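Local coordinates for protein pantothenate synthetase (Francisella tularensis subsp. tularensis, PDB 3N8H) that probably catalyses the ATP-dependent condensation of pantoate with beta-alanine to give pantothenate, by way of a pantoyl-adenylate intermediate, at residues K152-V157 with I253-K258. Sequence-based numbering, arbitrary orientation.
Sequences KDYQQV and IDNFLK. With PRO (proline), chain C; AMP (adenosine monophosphate), chain D.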
ATOM      1  N   LYS A 152       7.864 -22.602  -0.625  1.00 35.38           N
ATOM      2  CA  LYS A 152       8.122 -22.828   0.800  1.00 35.93           C
ATOM      3  C   LYS A 152       7.453 -21.790   1.692  1.00 37.57           C
ATOM      4  O   LYS A 152       6.992 -22.104   2.789  1.00 34.83           O
ATOM      5  CB  LYS A 152       9.620 -22.823   1.082  1.00 33.53           C
ATOM      6  CG  LYS A 152       9.949 -23.380   2.463  1.00 39.25           C
ATOM      7  CD  LYS A 152      11.409 -23.222   2.789  1.00 43.47           C
ATOM      8  CE  LYS A 152      11.652 -21.901   3.439  1.00 47.72           C
ATOM      9  NZ  LYS A 152      13.074 -21.518   3.267  1.00 49.58           N
ATOM     10  N   ASP A 153       7.450 -20.539   1.241  1.00 36.05           N
ATOM     11  CA  ASP A 153       6.784 -19.478   1.973  1.00 35.59           C
ATOM     12  C   ASP A 153       5.377 -19.330   1.385  1.00 32.53           C
ATOM     13  O   ASP A 153       5.064 -18.386   0.636  1.00 25.15           O
ATOM     14  CB  ASP A 153       7.607 -18.210   1.861  1.00 38.15           C
ATOM     15  CG  ASP A 153       9.008 -18.389   2.426  1.00 42.22           C
ATOM     16  OD1 ASP A 153       9.131 -18.376   3.672  1.00 42.57           O
ATOM     17  OD2 ASP A 153       9.968 -18.549   1.632  1.00 35.06           O
ATOM     18  N   TYR A 154       4.541 -20.312   1.708  1.00 32.39           N
ATOM     19  CA  TYR A 154       3.237 -20.476   1.048  1.00 41.73           C
ATOM     20  C   TYR A 154       2.275 -19.307   1.234  1.00 37.38           C
ATOM     21  O   TYR A 154       1.606 -18.841   0.276  1.00 29.69           O
ATOM     22  CB  TYR A 154       2.548 -21.743   1.553  1.00 37.26           C
ATOM     23  CG  TYR A 154       1.486 -22.240   0.610  1.00 41.34           C
ATOM     24  CD1 TYR A 154       1.830 -23.000  -0.504  1.00 44.62           C
ATOM     25  CD2 TYR A 154       0.139 -21.947   0.829  1.00 44.14           C
ATOM     26  CE1 TYR A 154       0.862 -23.469  -1.378  1.00 54.79           C
ATOM     27  CE2 TYR A 154      -0.847 -22.411  -0.047  1.00 54.86           C
ATOM     28  CZ  TYR A 154      -0.475 -23.172  -1.147  1.00 59.84           C
ATOM     29  OH  TYR A 154      -1.428 -23.641  -2.025  1.00 60.71           O
ATOM     30  N   GLN A 155       2.155 -18.871   2.480  1.00 31.13           N
ATOM     31  CA  GLN A 155       1.265 -17.749   2.793  1.00 35.69           C
ATOM     32  C   GLN A 155       1.756 -16.454   2.124  1.00 34.36           C
ATOM     33  O   GLN A 155       0.967 -15.681   1.558  1.00 32.05           O
ATOM     34  CB  GLN A 155       1.178 -17.580   4.290  1.00 30.37           C
ATOM     35  CG  GLN A 155       0.324 -18.644   4.958  1.00 35.78           C
ATOM     36  CD  GLN A 155       0.471 -18.593   6.474  1.00 40.37           C
ATOM     37  OE1 GLN A 155       1.476 -19.056   7.039  1.00 35.38           O
ATOM     38  NE2 GLN A 155      -0.518 -17.998   7.138  1.00 37.66           N
ATOM     39  N   GLN A 156       3.069 -16.245   2.188  1.00 30.64           N
ATOM     40  CA  GLN A 156       3.731 -15.170   1.446  1.00 25.46           C
ATOM     41  C   GLN A 156       3.289 -15.145  -0.029  1.00 32.15           C
ATOM     42  O   GLN A 156       2.931 -14.092  -0.556  1.00 33.17           O
ATOM     43  CB  GLN A 156       5.255 -15.354   1.505  1.00 24.49           C
ATOM     44  CG  GLN A 156       5.998 -14.313   0.684  1.00 34.53           C
ATOM     45  CD  GLN A 156       7.426 -14.171   1.095  1.00 38.40           C
ATOM     46  OE1 GLN A 156       7.739 -13.474   2.064  1.00 37.76           O
ATOM     47  NE2 GLN A 156       8.310 -14.843   0.374  1.00 28.35           N
ATOM     48  N   VAL A 157       3.349 -16.293  -0.707  1.00 34.82           N
ATOM     49  CA  VAL A 157       2.910 -16.347  -2.111  1.00 28.00           C
ATOM     50  C   VAL A 157       1.467 -15.860  -2.286  1.00 28.16           C
ATOM     51  O   VAL A 157       1.195 -14.991  -3.129  1.00 36.14           O
ATOM     52  CB  VAL A 157       3.023 -17.773  -2.690  1.00 30.48           C
ATOM     53  CG1 VAL A 157       2.297 -17.854  -4.026  1.00 29.55           C
ATOM     54  CG2 VAL A 157       4.474 -18.177  -2.863  1.00 34.33           C
ATOM     55  N   ILE A 253      10.800 -23.093   8.824  1.00 29.79           N
ATOM     56  CA  ILE A 253       9.434 -23.425   8.434  1.00 27.90           C
ATOM     57  C   ILE A 253       9.461 -24.315   7.212  1.00 40.98           C
ATOM     58  O   ILE A 253      10.476 -24.396   6.489  1.00 30.87           O
ATOM     59  CB  ILE A 253       8.555 -22.164   8.134  1.00 30.20           C
ATOM     60  CG1 ILE A 253       8.724 -21.656   6.683  1.00 34.20           C
ATOM     61  CG2 ILE A 253       8.829 -21.060   9.146  1.00 35.65           C
ATOM     62  CD1 ILE A 253       7.899 -20.408   6.348  1.00 33.69           C
ATOM     63  N   ASP A 254       8.338 -24.982   6.993  1.00 36.60           N
ATOM     64  CA  ASP A 254       8.158 -25.847   5.839  1.00 34.34           C
ATOM     65  C   ASP A 254       6.659 -26.054   5.526  1.00 37.79           C
ATOM     66  O   ASP A 254       5.789 -25.894   6.383  1.00 34.46           O
ATOM     67  CB  ASP A 254       8.860 -27.199   6.097  1.00 32.18           C
ATOM     68  CG  ASP A 254       9.129 -27.972   4.821  1.00 34.47           C
ATOM     69  OD1 ASP A 254       8.800 -27.464   3.699  1.00 37.42           O
ATOM     70  OD2 ASP A 254       9.638 -29.104   4.932  1.00 33.90           O
ATOM     71  N   ASN A 255       6.357 -26.400   4.283  1.00 32.04           N
ATOM     72  CA  ASN A 255       5.044 -26.921   3.973  1.00 32.14           C
ATOM     73  C   ASN A 255       5.198 -27.875   2.790  1.00 36.40           C
ATOM     74  O   ASN A 255       6.105 -27.714   1.967  1.00 33.15           O
ATOM     75  CB  ASN A 255       4.067 -25.783   3.666  1.00 29.91           C
ATOM     76  CG  ASN A 255       4.248 -25.256   2.300  1.00 37.86           C
ATOM     77  OD1 ASN A 255       3.667 -25.780   1.331  1.00 40.56           O
ATOM     78  ND2 ASN A 255       5.118 -24.265   2.176  1.00 31.95           N
ATOM     79  N   PHE A 256       4.355 -28.893   2.736  1.00 30.93           N
ATOM     80  CA  PHE A 256       4.372 -29.874   1.643  1.00 31.33           C
ATOM     81  C   PHE A 256       3.003 -30.545   1.576  1.00 39.93           C
ATOM     82  O   PHE A 256       2.231 -30.478   2.537  1.00 37.78           O
ATOM     83  CB  PHE A 256       5.482 -30.928   1.878  1.00 33.67           C
ATOM     84  CG  PHE A 256       5.631 -31.350   3.331  1.00 36.98           C
ATOM     85  CD1 PHE A 256       4.711 -32.202   3.918  1.00 38.16           C
ATOM     86  CD2 PHE A 256       6.685 -30.873   4.111  1.00 34.41           C
ATOM     87  CE1 PHE A 256       4.841 -32.598   5.257  1.00 36.98           C
ATOM     88  CE2 PHE A 256       6.815 -31.250   5.458  1.00 34.10           C
ATOM     89  CZ  PHE A 256       5.878 -32.122   6.026  1.00 30.87           C
ATOM     90  N   LEU A 257       2.696 -31.179   0.443  1.00 45.82           N
ATOM     91  CA  LEU A 257       1.474 -31.977   0.307  1.00 44.31           C
ATOM     92  C   LEU A 257       1.480 -33.120   1.316  1.00 44.28           C
ATOM     93  O   LEU A 257       2.506 -33.747   1.524  1.00 39.58           O
ATOM     94  CB  LEU A 257       1.378 -32.552  -1.100  1.00 52.88           C
ATOM     95  CG  LEU A 257       1.172 -31.551  -2.235  1.00 58.89           C
ATOM     96  CD1 LEU A 257       1.342 -32.229  -3.583  1.00 59.30           C
ATOM     97  CD2 LEU A 257      -0.209 -30.930  -2.126  1.00 60.72           C
ATOM     98  N   LYS A 258       0.335 -33.379   1.950  1.00 46.70           N
ATOM     99  CA  LYS A 258       0.223 -34.453   2.941  1.00 44.17           C
ATOM    100  C   LYS A 258       0.499 -35.820   2.325  1.00 45.45           C
ATOM    101  O   LYS A 258       1.145 -36.662   2.939  1.00 42.62           O
ATOM    102  CB  LYS A 258      -1.157 -34.414   3.619  1.00 46.30           C
ATOM    103  CG  LYS A 258      -1.410 -35.516   4.661  1.00 56.28           C
ATOM    104  CD  LYS A 258      -1.978 -36.784   4.021  1.00 69.59           C
ATOM    105  CE  LYS A 258      -2.484 -37.785   5.059  1.00 75.56           C
ATOM    106  NZ  LYS A 258      -3.651 -37.263   5.832  1.00 77.51           N
TER
HETATM  107  N   PRO C 271      12.011 -15.157   4.564  1.00 51.27           N
HETATM  108  CA  PRO C 271      11.403 -13.918   5.041  1.00 45.52           C
HETATM  109  C   PRO C 271      11.717 -13.708   6.523  1.00 41.94           C
HETATM  110  O   PRO C 271      12.261 -14.618   7.162  1.00 37.97           O
HETATM  111  CB  PRO C 271       9.909 -14.174   4.839  1.00 46.90           C
HETATM  112  CG  PRO C 271       9.856 -15.095   3.665  1.00 56.84           C
HETATM  113  CD  PRO C 271      11.077 -15.972   3.769  1.00 48.68           C
HETATM  114  P   AMP D 270      14.272 -15.244   1.573  1.00 34.80           P
HETATM  115  O1P AMP D 270      15.610 -14.735   1.045  1.00 34.28           O
HETATM  116  O2P AMP D 270      14.326 -16.411   2.511  1.00 33.22           O
HETATM  117  O3P AMP D 270      13.380 -14.157   2.051  1.00 44.16           O
HETATM  118  O5' AMP D 270      13.626 -15.951   0.263  1.00 28.96           O
HETATM  119  C5' AMP D 270      13.621 -15.329  -1.022  1.00 31.25           C
HETATM  120  C4' AMP D 270      12.807 -16.148  -1.993  1.00 32.67           C
HETATM  121  O4' AMP D 270      13.419 -17.470  -2.125  1.00 29.73           O
HETATM  122  C3' AMP D 270      11.348 -16.376  -1.560  1.00 28.33           C
HETATM  123  O3' AMP D 270      10.500 -16.426  -2.719  1.00 29.21           O
HETATM  124  C2' AMP D 270      11.420 -17.755  -0.916  1.00 24.27           C
HETATM  125  O2' AMP D 270      10.196 -18.468  -0.832  1.00 35.35           O
HETATM  126  C1' AMP D 270      12.441 -18.451  -1.814  1.00 24.13           C
HETATM  127  N9  AMP D 270      13.039 -19.629  -1.175  1.00 32.74           N
HETATM  128  C8  AMP D 270      13.599 -19.666   0.056  1.00 29.70           C
HETATM  129  N7  AMP D 270      14.020 -20.928   0.350  1.00 31.01           N
HETATM  130  C5  AMP D 270      13.697 -21.721  -0.703  1.00 24.77           C
HETATM  131  C6  AMP D 270      13.859 -23.152  -1.037  1.00 25.02           C
HETATM  132  N6  AMP D 270      14.439 -23.976  -0.149  1.00 25.62           N
HETATM  133  N1  AMP D 270      13.412 -23.601  -2.223  1.00 28.68           N
HETATM  134  C2  AMP D 270      12.805 -22.751  -3.086  1.00 30.06           C
HETATM  135  N3  AMP D 270      12.628 -21.432  -2.856  1.00 35.69           N
HETATM  136  C4  AMP D 270      13.052 -20.862  -1.698  1.00 28.48           C
HETATM  137  O   HOH W   1      13.027 -23.406   6.017  1.00 39.96           O
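K152 and D254 bring the two backbones to 5.9 Å between their CA atoms, where the turn leading into helix 154-166 meets strand 250-257, the last strand of the small antiparallel sheet. N255 points its side chain at this turn: ND2 is hydrogen-bonded to the carbonyl O of E151 and lies 2.9 Å from that of K152, while OD1 takes a hydrogen bond from R240 of the adjoining strand. The amide crosses Y154 at about a right angle, its plane 66° from the ring, with ND2 of N255 3.7 Å from CB of Y154; the tyrosine ring also meets F242. The contact joins the Rossmann-like nucleotide-binding domain, of the HUP class, to the C-terminal antiparallel sheet, beside the active site. K152, its CG anti to the backbone N (chi1 -166°), runs past the carbonyl O of I253, CD 4.0 Å away, and bends at chi3 to set NZ, which is hydrogen-bonded to the carbonyl O of L187 and to OG of S188, 3.1 Å from N7 of AMP. NZ gives a weak hydrogen bond to a water that in turn donates to the carbonyl O of I253. I253 ends with CD1 3.6 Å from OD1 of D153, whose other oxygen, OD2, accepts a very short 2.5 Å hydrogen bond from O2' of AMP. OD1 of D153 and OE1 of Q156 both border the bound proline, which probably occupies part of the pantoate site, each approaching it to 3.1 Å, at CD and CG respectively.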